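Local coordinates for uncharacterized protein (Staphylococcus aureus subsp. aureus, PDB 4H0A) that is of unknown function but belongs to the CAP family of cysteine-rich secretory proteins, joining a CAP-associated N-terminal region to a CAP domain, at residues Ile90-Ala95 against Lys174-Asp179; Tyr154-Ser159 against Ile180-Leu185; His233-Asn238 against Ser317-Glu322. All coordinates share one frame; numbering follows the deposited sequence.

Interaction 1: residues Ile90-Ala95 against Lys174-Asp179; sequences IVSVYA and KEMLAD
Met176, a selenomethionine at the start of helix 174-180, lays its side chain over Val91 and Ser92 of strand 89-96. CB of Met176 lies 4.0 Å from the backbone O of Val91. CG of Met176 packs 3.9 Å from CB of Ser92. SE of Met176 comes within 4.2 Å of CG2 of Val91. CG stands anti to the backbone N (chi1 -178°), which carries the chain toward the strand; bends at the next two torsions then turn the terminal methyl away from it. The Val91 and Met176 side chains meet at about a right angle. The contact is mainly apolar and small, burying 123 Å² in all, and the three touching residues are buried. Val91 and Ser92 are set by the backbone: both face Ser84 on strand 79-86, forming a classic beta bulge, and both point toward the helix. On the other flank Val91 bonds through its backbone to Thr173, which directly precedes the helix, while Ser92 packs on Arg170 and Leu172 of strand 166-172. The arrangement is a short helix folded back on its antiparallel sheet, packed against a bulged inner strand in the CAP-associated N-terminal region.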
# COMPACT_ATOMS: atom_id res chain seq x y z
N ILE A 90 -4.00 14.49 -11.17
CA ILE A 90 -3.45 13.24 -10.68
C ILE A 90 -2.07 13.51 -10.06
O ILE A 90 -1.20 14.07 -10.74
CB ILE A 90 -3.37 12.19 -11.81
CG1 ILE A 90 -4.79 11.85 -12.35
CG2 ILE A 90 -2.64 10.91 -11.32
CD1 ILE A 90 -4.77 11.10 -13.72
N VAL A 91 -1.88 13.14 -8.78
CA VAL A 91 -0.59 13.33 -8.09
C VAL A 91 0.06 11.98 -7.75
O VAL A 91 1.22 11.96 -7.34
CB VAL A 91 -0.71 14.20 -6.82
CG1 VAL A 91 -1.18 15.61 -7.16
CG2 VAL A 91 -1.64 13.56 -5.79
N SER A 92 -0.67 10.86 -7.89
CA SER A 92 -0.13 9.56 -7.57
C SER A 92 -0.92 8.46 -8.21
O SER A 92 -2.14 8.59 -8.33
CB SER A 92 -0.14 9.35 -6.06
OG SER A 92 0.36 8.08 -5.70
N VAL A 93 -0.24 7.36 -8.60
CA VAL A 93 -0.90 6.18 -9.15
C VAL A 93 -0.21 4.95 -8.61
O VAL A 93 0.95 4.72 -8.95
CB VAL A 93 -0.94 6.13 -10.70
CG1 VAL A 93 -1.69 4.86 -11.17
CG2 VAL A 93 -1.60 7.37 -11.29
N TYR A 94 -0.91 4.16 -7.79
CA TYR A 94 -0.42 2.86 -7.34
C TYR A 94 -0.94 1.87 -8.39
O TYR A 94 -2.13 1.91 -8.68
CB TYR A 94 -0.94 2.53 -5.93
CG TYR A 94 -0.71 1.09 -5.54
CD1 TYR A 94 0.53 0.66 -5.08
CD2 TYR A 94 -1.70 0.13 -5.74
CE1 TYR A 94 0.76 -0.68 -4.77
CE2 TYR A 94 -1.47 -1.21 -5.46
CZ TYR A 94 -0.24 -1.61 -4.98
OH TYR A 94 -0.03 -2.94 -4.71
N ALA A 95 -0.08 1.04 -9.00
CA ALA A 95 -0.55 0.12 -10.04
C ALA A 95 -0.02 -1.27 -9.84
O ALA A 95 1.16 -1.44 -9.52
CB ALA A 95 -0.11 0.62 -11.41
N LYS A 174 6.57 14.79 -5.70
CA LYS A 174 7.29 15.08 -4.47
C LYS A 174 6.34 15.55 -3.32
O LYS A 174 6.58 15.21 -2.16
CB LYS A 174 8.38 16.13 -4.71
CG LYS A 174 7.91 17.48 -5.23
CD LYS A 174 9.14 18.32 -5.65
CE LYS A 174 8.76 19.63 -6.29
NZ LYS A 174 8.23 20.60 -5.32
N GLU A 175 5.22 16.24 -3.64
CA GLU A 175 4.32 16.69 -2.55
C GLU A 175 3.56 15.50 -2.00
O GLU A 175 3.40 15.44 -0.79
CB GLU A 175 3.39 17.88 -2.88
CG GLU A 175 3.15 18.21 -4.33
CD GLU A 175 4.31 18.79 -5.13
OE1 GLU A 175 4.93 19.78 -4.68
OE2 GLU A 175 4.62 18.21 -6.19
N MSE A 176 3.18 14.49 -2.84
CA MSE A 176 2.54 13.29 -2.29
C MSE A 176 3.54 12.53 -1.44
O MSE A 176 3.19 12.04 -0.37
CB MSE A 176 1.98 12.37 -3.40
CG MSE A 176 1.26 11.14 -2.87
SE MSE A 176 -0.52 11.62 -2.28
CE MSE A 176 -0.32 11.66 -0.47
N LEU A 177 4.77 12.41 -1.92
CA LEU A 177 5.82 11.70 -1.20
C LEU A 177 6.07 12.35 0.18
O LEU A 177 6.17 11.64 1.18
CB LEU A 177 7.10 11.71 -2.06
CG LEU A 177 8.21 10.76 -1.69
CD1 LEU A 177 7.79 9.32 -1.81
CD2 LEU A 177 9.41 10.99 -2.60
N ALA A 178 6.10 13.69 0.27
CA ALA A 178 6.27 14.39 1.56
C ALA A 178 5.08 14.14 2.49
O ALA A 178 5.24 14.00 3.70
CB ALA A 178 6.44 15.88 1.34
N ASP A 179 3.87 14.09 1.92
CA ASP A 179 2.66 13.85 2.69
C ASP A 179 2.62 12.40 3.23
O ASP A 179 2.39 12.21 4.42
CB ASP A 179 1.44 14.17 1.83
CG ASP A 179 0.15 14.27 2.61
OD1 ASP A 179 -0.51 13.23 2.79
OD2 ASP A 179 -0.20 15.39 3.03

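Interaction 2: residues Tyr154-Ser159 against Ile180-Leu185; sequences YAQVYS and IEPYQL
Strand 153-159 faces the turn that follows helix 174-180, the backbones staying well apart, with CA of Gln156 and CA of Pro182 9.5 Å from each other at the nearest point; Glu181 ends the helical run with a positive phi of 54°. Gln156 spans the gap. Its chain is extended beyond CG and runs past Tyr183 in the opposite direction, bringing the amide to the phenol oxygen. Gln156 NE2 donates a hydrogen bond to Tyr183 OH over 3.1 Å, nearly straight at 165° and close to the amide plane; the amide and ring planes are 70° apart. The aliphatic part of the same side chain lies alongside the hydroxyl, CG of Gln156 being 3.6 Å from OH of Tyr183. Pro182 meets the amide as well, its CG 3.4 Å from NE2 of Gln156, and its CB sits over the rim of one face of the Tyr183 ring. Phe135 meets that ring edge-to-face. Beyond the pair, Arg170 NE bonds to OE1 of Gln156, and the phenol OH is also hydrogen-bonded to the backbone O of Gln145. Both ends of the buried amide are thus engaged, which should fix its rotation; with NE2 donating to it, the Tyr183 hydroxyl probably donates its own hydrogen bond to Gln145 O, so a chain of hydrogen bonds from Arg170 to strand 145-150 ties the turn to the sheet.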
# COMPACT_ATOMS: atom_id res chain seq x y z
N TYR A 154 8.53 10.82 -9.15
CA TYR A 154 9.16 9.70 -8.48
C TYR A 154 8.39 8.42 -8.68
O TYR A 154 7.20 8.45 -9.03
CB TYR A 154 9.30 9.99 -6.98
CG TYR A 154 10.26 11.12 -6.69
CD1 TYR A 154 9.85 12.44 -6.78
CD2 TYR A 154 11.59 10.86 -6.39
CE1 TYR A 154 10.74 13.49 -6.55
CE2 TYR A 154 12.49 11.91 -6.15
CZ TYR A 154 12.06 13.22 -6.24
OH TYR A 154 12.92 14.27 -6.01
N ALA A 155 9.06 7.31 -8.44
CA ALA A 155 8.44 5.99 -8.46
C ALA A 155 8.94 5.21 -7.28
O ALA A 155 10.13 5.22 -6.99
CB ALA A 155 8.77 5.26 -9.75
N GLN A 156 8.02 4.55 -6.59
CA GLN A 156 8.32 3.60 -5.53
C GLN A 156 8.13 2.24 -6.15
O GLN A 156 7.02 1.95 -6.61
CB GLN A 156 7.42 3.80 -4.32
CG GLN A 156 7.56 5.16 -3.66
CD GLN A 156 6.74 5.15 -2.41
OE1 GLN A 156 5.53 5.41 -2.45
NE2 GLN A 156 7.30 4.63 -1.34
N VAL A 157 9.19 1.44 -6.25
CA VAL A 157 9.15 0.11 -6.84
C VAL A 157 9.13 -0.91 -5.72
O VAL A 157 10.12 -1.06 -5.01
CB VAL A 157 10.35 -0.11 -7.79
CG1 VAL A 157 10.21 -1.44 -8.54
CG2 VAL A 157 10.48 1.05 -8.77
N TYR A 158 8.01 -1.63 -5.57
CA TYR A 158 7.84 -2.63 -4.52
C TYR A 158 8.28 -3.99 -5.00
O TYR A 158 7.74 -4.47 -5.99
CB TYR A 158 6.38 -2.68 -4.08
CG TYR A 158 5.90 -1.37 -3.50
CD1 TYR A 158 6.25 -0.99 -2.21
CD2 TYR A 158 5.14 -0.49 -4.25
CE1 TYR A 158 5.82 0.22 -1.67
CE2 TYR A 158 4.71 0.73 -3.73
CZ TYR A 158 5.03 1.07 -2.43
OH TYR A 158 4.58 2.26 -1.92
N SER A 159 9.24 -4.61 -4.30
CA SER A 159 9.74 -5.94 -4.67
C SER A 159 9.56 -6.90 -3.54
O SER A 159 9.47 -6.51 -2.38
CB SER A 159 11.21 -5.91 -5.04
OG SER A 159 11.49 -4.99 -6.08
N ILE A 180 2.89 11.40 2.37
CA ILE A 180 2.91 9.99 2.80
C ILE A 180 4.07 9.75 3.76
O ILE A 180 3.88 9.06 4.76
CB ILE A 180 2.99 8.99 1.61
CG1 ILE A 180 1.71 9.05 0.78
CG2 ILE A 180 3.26 7.54 2.10
CD1 ILE A 180 1.72 8.22 -0.50
N GLU A 181 5.27 10.30 3.44
CA GLU A 181 6.51 10.12 4.22
C GLU A 181 6.78 8.61 4.41
O GLU A 181 6.76 8.11 5.53
CB GLU A 181 6.36 10.86 5.57
CG GLU A 181 7.65 11.03 6.35
CD GLU A 181 7.44 11.65 7.72
OE1 GLU A 181 6.68 12.64 7.81
OE2 GLU A 181 8.04 11.15 8.70
N PRO A 182 6.97 7.84 3.31
CA PRO A 182 7.15 6.38 3.47
C PRO A 182 8.53 5.93 3.95
O PRO A 182 8.71 4.74 4.20
CB PRO A 182 6.84 5.82 2.07
CG PRO A 182 6.83 6.97 1.14
CD PRO A 182 7.02 8.25 1.89
N TYR A 183 9.50 6.85 4.09
CA TYR A 183 10.83 6.54 4.57
C TYR A 183 11.16 7.43 5.76
O TYR A 183 10.50 8.45 5.99
CB TYR A 183 11.87 6.74 3.47
CG TYR A 183 11.48 6.15 2.14
CD1 TYR A 183 11.68 4.80 1.86
CD2 TYR A 183 10.88 6.93 1.15
CE1 TYR A 183 11.31 4.25 0.64
CE2 TYR A 183 10.50 6.39 -0.07
CZ TYR A 183 10.72 5.04 -0.32
OH TYR A 183 10.38 4.53 -1.55
N GLN A 184 12.17 7.03 6.53
CA GLN A 184 12.61 7.79 7.69
C GLN A 184 13.20 9.11 7.22
O GLN A 184 13.98 9.12 6.26
CB GLN A 184 13.65 6.99 8.50
CG GLN A 184 13.99 7.61 9.85
CD GLN A 184 14.96 6.77 10.64
OE1 GLN A 184 15.65 5.88 10.11
NE2 GLN A 184 15.07 7.03 11.93
N LEU A 185 12.83 10.21 7.87
CA LEU A 185 13.35 11.53 7.52
C LEU A 185 14.65 11.79 8.26
O LEU A 185 14.82 11.34 9.39
CB LEU A 185 12.35 12.64 7.87
CG LEU A 185 11.14 12.79 6.97
CD1 LEU A 185 10.11 13.69 7.63
CD2 LEU A 185 11.52 13.36 5.61

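Interaction 3: residues His233-Asn238 against Ser317-Glu322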
# COMPACT_ATOMS: atom_id res chain seq x y z
N HIS A 233 -15.80 -7.86 12.54
CA HIS A 233 -16.35 -7.45 13.84
C HIS A 233 -15.35 -7.76 14.93
O HIS A 233 -15.10 -6.91 15.80
CB HIS A 233 -17.69 -8.15 14.14
CG HIS A 233 -18.14 -8.06 15.57
ND1 HIS A 233 -17.89 -9.08 16.47
CD2 HIS A 233 -18.83 -7.08 16.20
CE1 HIS A 233 -18.42 -8.68 17.62
NE2 HIS A 233 -19.00 -7.49 17.50
N ILE A 234 -14.79 -8.98 14.91
CA ILE A 234 -13.80 -9.40 15.90
C ILE A 234 -12.56 -8.49 15.80
O ILE A 234 -12.07 -8.03 16.82
CB ILE A 234 -13.43 -10.91 15.72
CG1 ILE A 234 -14.62 -11.80 16.15
CG2 ILE A 234 -12.16 -11.27 16.50
CD1 ILE A 234 -14.57 -13.24 15.62
N ALA A 235 -12.09 -8.20 14.57
CA ALA A 235 -10.93 -7.33 14.34
C ALA A 235 -11.15 -5.93 14.90
O ALA A 235 -10.24 -5.38 15.52
CB ALA A 235 -10.62 -7.23 12.85
N SER A 236 -12.35 -5.38 14.70
CA SER A 236 -12.70 -4.06 15.20
C SER A 236 -12.73 -4.04 16.73
O SER A 236 -12.17 -3.11 17.32
CB SER A 236 -14.05 -3.61 14.63
OG SER A 236 -14.43 -2.35 15.15
N ASN A 237 -13.36 -5.05 17.38
CA ASN A 237 -13.39 -5.14 18.84
C ASN A 237 -12.01 -5.38 19.40
O ASN A 237 -11.66 -4.79 20.42
CB ASN A 237 -14.31 -6.27 19.33
CG ASN A 237 -15.75 -5.85 19.45
OD1 ASN A 237 -16.06 -4.67 19.56
ND2 ASN A 237 -16.65 -6.81 19.44
N ASN A 238 -11.23 -6.25 18.75
CA ASN A 238 -9.87 -6.55 19.21
C ASN A 238 -9.02 -5.30 19.14
O ASN A 238 -8.28 -5.00 20.07
CB ASN A 238 -9.25 -7.68 18.37
CG ASN A 238 -8.00 -8.28 18.93
OD1 ASN A 238 -7.64 -8.08 20.10
ND2 ASN A 238 -7.33 -9.09 18.12
N SER A 317 -5.52 -3.80 11.12
CA SER A 317 -5.58 -5.19 11.60
C SER A 317 -6.26 -6.05 10.55
O SER A 317 -7.28 -5.63 10.02
CB SER A 317 -6.35 -5.26 12.91
OG SER A 317 -6.65 -6.60 13.26
N LEU A 318 -5.71 -7.25 10.25
CA LEU A 318 -6.30 -8.17 9.28
C LEU A 318 -6.22 -9.58 9.82
O LEU A 318 -5.13 -10.11 10.00
CB LEU A 318 -5.60 -8.06 7.92
CG LEU A 318 -6.28 -8.75 6.72
CD1 LEU A 318 -7.70 -8.19 6.47
CD2 LEU A 318 -5.45 -8.60 5.46
N ILE A 319 -7.39 -10.18 10.11
CA ILE A 319 -7.49 -11.55 10.63
C ILE A 319 -7.72 -12.47 9.44
O ILE A 319 -8.52 -12.15 8.58
CB ILE A 319 -8.63 -11.66 11.67
CG1 ILE A 319 -8.34 -10.75 12.88
CG2 ILE A 319 -8.82 -13.12 12.12
CD1 ILE A 319 -9.45 -10.59 13.84
N PHE A 320 -7.02 -13.62 9.41
CA PHE A 320 -7.15 -14.64 8.36
C PHE A 320 -7.79 -15.87 8.94
O PHE A 320 -7.60 -16.15 10.12
CB PHE A 320 -5.79 -15.02 7.78
CG PHE A 320 -4.93 -13.85 7.38
CD1 PHE A 320 -4.13 -13.21 8.31
CD2 PHE A 320 -4.97 -13.35 6.09
CE1 PHE A 320 -3.37 -12.11 7.95
CE2 PHE A 320 -4.20 -12.26 5.73
CZ PHE A 320 -3.40 -11.65 6.66
N LEU A 321 -8.50 -16.64 8.10
CA LEU A 321 -9.16 -17.85 8.57
C LEU A 321 -9.23 -18.93 7.51
O LEU A 321 -9.47 -18.65 6.33
CB LEU A 321 -10.58 -17.48 8.99
CG LEU A 321 -11.27 -18.41 9.98
CD1 LEU A 321 -10.79 -18.13 11.40
CD2 LEU A 321 -12.78 -18.27 9.88
N GLU A 322 -9.03 -20.18 7.94
CA GLU A 322 -9.22 -21.36 7.13
C GLU A 322 -10.47 -22.02 7.68
O GLU A 322 -10.43 -22.49 8.82
CB GLU A 322 -8.00 -22.31 7.19
CG GLU A 322 -8.26 -23.68 6.57
CD GLU A 322 -7.12 -24.67 6.65
OE1 GLU A 322 -6.24 -24.52 7.53
OE2 GLU A 322 -7.15 -25.65 5.87
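Ile319 puts CG1 anti to its carbonyl carbon (chi1 -62°) and continues nearly straight to CD1 (chi2 170°), sending this methyl from strand 315-322 to the surface of helix 229-242. This is helix-on-sheet packing within the CAP domain, an alpha-beta-alpha sandwich in this family. The short helix and strand segments run at 138° to each other, their axes 8.4 Å apart at closest approach. The Ala235 CB points toward the strand, and this small side chain lets CD1 of Ile319 come close to the helix backbone. Ile234 reaches the same methyl from beside, its CG2 3.9 Å from CD1 of Ile319, with the two isoleucine side chains crossing at about a right angle. Leu257, on helix 254-263, touches Ile319 too, and Leu261 of that helix packs on Ile234, extending the apolar layer. Ser317, two residues earlier on the strand, also points toward the helix: its OG lies 4.0 Å from CB of Ala235 and is hydrogen-bonded to Gln273 NE2 on the adjoining strand 270-277, which satisfies this buried hydroxyl. The tightest meeting is at Ala235, where CD1 of Ile319 stands 3.6 Å from CA and 3.7 Å from CB.

Overall arrangement
Interactions 1 and 2 belong to the CAP-associated N-terminal region, with centres about 10 Å apart, and touch directly: Leu177 O packs 3.6 Å from Pro182 CD, and Leu177 also meets Tyr154. Their segments alternate along the chain, so strands 89-96 and 153-159, separated by strand 166-172 in one seven-stranded antiparallel sheet, are bridged by continuous chain from helix 174-180 into its following turn. Interaction 3 comes later in sequence, in the CAP domain and a different sheet. Its centre lies about 30 Å from that of interaction 1 and about 28 Å from that of interaction 2, across the chain's centre, touching neither. Ile180 and Pro182 of interaction 2 also touch helix 282-290 of the CAP part.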